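Local coordinates for protein thiosulfate sulfurtransferase (Pseudomonas aeruginosa, PDB 1YT8) that probably transfers sulfur from thiosulfate to cyanide, as a protein built from repeated rhodanese domains, at residues 194-199 and 217-222. Sequence-based numbering, arbitrary orientation.
Sequences AGRTRS and ALRNGT. With SO3 (sulfite ion), chain B.
The side chains of Arg196 and Asn220 lie alongside each other and extend in a common direction. Arg196 NH1 donates to Asn220 OD1 over 3.2 Å in a fairly straight bond (163°). The oxygen sits at the edge of the guanidinium, in its plane, while the amide plane is turned 60° from it. The Arg196 chain bends at chi3 (52°), where NE is placed. CG and CD also lie against the same OD1. The other guanidinium nitrogens form salt bridges, NE with Glu121 and NH2 with Glu124.

Two waters bridge residues 194-199 and 217-222. Water 1 donates to Gly195 O and, at 2.7 Å, to Leu218 O. Water 2 donates to Ser199 OG and accepts from Asn220 N. Ser199 OG in turn donates to Arg196 O at 2.6 Å, which ties the N-cap residue to the first turn of its helix. Next to it, Ala217 CB packs against both OG and O of Ser199. Further along, Thr222 OG1 lies 3.3 Å from Ala194 CA. Residues 217-222 bend through a type II beta turn from Leu218 to Gly221. Gly221 has a positive phi, which favours glycine, and its lack of a CB lets it sit close to the carbonyl oxygens of Ala194 and Gly195.

On the sulfite side, Arg198 grips the ion from its backbone N and from NE, both to O3, and from NH2 to O1. Ala194 N and Gly195 N also donate to O1. Glu157 and Gln309 hold Arg198 NH1. The ion sits at the N-terminal end of helix 197-208, whose dipole would probably favour an anion. This loop between strand 188-192 and helix 197-208, cradling an oxyanion with its backbone amides, matches the active-site loop of the rhodanese fold.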
loop_
_atom_site.group_PDB
_atom_site.type_symbol
_atom_site.label_atom_id
_atom_site.label_comp_id
_atom_site.label_asym_id
_atom_site.label_seq_id
_atom_site.Cartn_x
_atom_site.Cartn_y
_atom_site.Cartn_z
ATOM N N ALA A 194 10.405 3.086 10.670
ATOM C CA ALA A 194 10.510 1.883 11.485
ATOM C C ALA A 194 11.779 1.110 11.161
ATOM O O ALA A 194 12.445 0.572 12.048
ATOM C CB ALA A 194 9.287 1.002 11.271
ATOM N N GLY A 195 12.102 1.057 9.875
ATOM C CA GLY A 195 13.292 0.360 9.440
ATOM C C GLY A 195 14.292 1.334 8.855
ATOM O O GLY A 195 14.912 2.114 9.585
ATOM N N ARG A 196 14.422 1.312 7.531
ATOM C CA ARG A 196 15.376 2.166 6.833
ATOM C C ARG A 196 14.813 2.966 5.657
ATOM O O ARG A 196 15.121 4.144 5.497
ATOM C CB ARG A 196 16.523 1.310 6.284
ATOM C CG ARG A 196 17.338 0.558 7.319
ATOM C CD ARG A 196 18.148 -0.552 6.657
ATOM N NE ARG A 196 18.934 -0.069 5.526
ATOM C CZ ARG A 196 20.012 0.700 5.630
ATOM N NH1 ARG A 196 20.448 1.082 6.824
ATOM N NH2 ARG A 196 20.658 1.084 4.533
ATOM N N THR A 197 13.983 2.322 4.844
ATOM C CA THR A 197 13.476 2.945 3.623
ATOM C C THR A 197 13.019 4.390 3.644
ATOM O O THR A 197 13.632 5.235 2.996
ATOM C CB THR A 197 12.360 2.103 2.996
ATOM O OG1 THR A 197 12.764 0.729 2.972
ATOM C CG2 THR A 197 12.102 2.567 1.560
ATOM N N ARG A 198 11.940 4.684 4.360
ATOM C CA ARG A 198 11.448 6.055 4.393
ATOM C C ARG A 198 12.422 7.047 5.029
ATOM O O ARG A 198 12.374 8.238 4.721
ATOM C CB ARG A 198 10.071 6.096 5.071
ATOM C CG ARG A 198 8.960 5.583 4.143
ATOM C CD ARG A 198 7.642 5.307 4.867
ATOM N NE ARG A 198 7.759 4.185 5.794
ATOM C CZ ARG A 198 6.749 3.681 6.500
ATOM N NH1 ARG A 198 5.528 4.191 6.392
ATOM N NH2 ARG A 198 6.967 2.673 7.329
ATOM N N SER A 199 13.319 6.570 5.891
ATOM C CA SER A 199 14.292 7.473 6.509
ATOM C C SER A 199 15.356 7.869 5.488
ATOM O O SER A 199 15.840 9.003 5.496
ATOM C CB SER A 199 14.953 6.835 7.742
ATOM O OG SER A 199 15.890 5.826 7.393
ATOM N N ALA A 217 19.848 10.251 8.566
ATOM C CA ALA A 217 18.784 9.314 8.873
ATOM C C ALA A 217 19.132 8.588 10.168
ATOM O O ALA A 217 20.310 8.376 10.466
ATOM C CB ALA A 217 18.641 8.303 7.742
ATOM N N LEU A 218 18.118 8.251 10.962
ATOM C CA LEU A 218 18.370 7.468 12.162
ATOM C C LEU A 218 18.546 6.075 11.568
ATOM O O LEU A 218 17.597 5.498 11.029
ATOM C CB LEU A 218 17.169 7.473 13.106
ATOM C CG LEU A 218 17.218 6.396 14.201
ATOM C CD1 LEU A 218 18.477 6.565 15.048
ATOM C CD2 LEU A 218 15.970 6.491 15.076
ATOM N N ARG A 219 19.760 5.541 11.651
ATOM C CA ARG A 219 20.057 4.233 11.077
ATOM C C ARG A 219 19.243 3.082 11.657
ATOM O O ARG A 219 19.355 2.752 12.831
ATOM C CB ARG A 219 21.548 3.928 11.218
ATOM C CG ARG A 219 22.017 2.721 10.425
ATOM C CD ARG A 219 23.513 2.532 10.624
ATOM N NE ARG A 219 24.231 3.775 10.357
ATOM C CZ ARG A 219 25.283 4.197 11.050
ATOM N NH1 ARG A 219 25.749 3.478 12.061
ATOM N NH2 ARG A 219 25.868 5.346 10.733
ATOM N N ASN A 220 18.423 2.479 10.802
ATOM C CA ASN A 220 17.568 1.350 11.153
ATOM C C ASN A 220 16.335 1.665 12.015
ATOM O O ASN A 220 15.696 0.760 12.545
ATOM C CB ASN A 220 18.413 0.234 11.782
ATOM C CG ASN A 220 19.560 -0.198 10.876
ATOM O OD1 ASN A 220 19.482 -0.055 9.651
ATOM N ND2 ASN A 220 20.621 -0.734 11.470
ATOM N N GLY A 221 16.013 2.949 12.144
ATOM C CA GLY A 221 14.820 3.390 12.865
ATOM C C GLY A 221 14.427 2.841 14.227
ATOM O O GLY A 221 15.276 2.601 15.082
ATOM N N THR A 222 13.121 2.675 14.437
ATOM C CA THR A 222 12.615 2.172 15.711
ATOM C C THR A 222 13.109 0.754 15.981
ATOM O O THR A 222 13.286 0.365 17.135
ATOM C CB THR A 222 11.057 2.230 15.777
ATOM O OG1 THR A 222 10.484 1.435 14.735
ATOM C CG2 THR A 222 10.578 3.660 15.623
HETATM S S SO3 B . 10.871 2.336 7.114
HETATM O O1 SO3 B . 9.775 2.273 8.110
HETATM O O2 SO3 B . 11.478 1.004 6.909
HETATM O O3 SO3 B . 10.425 2.923 5.822
HETATM O O HOH W 1 14.973 5.064 10.353
HETATM O O HOH W 2 17.998 3.809 8.270
#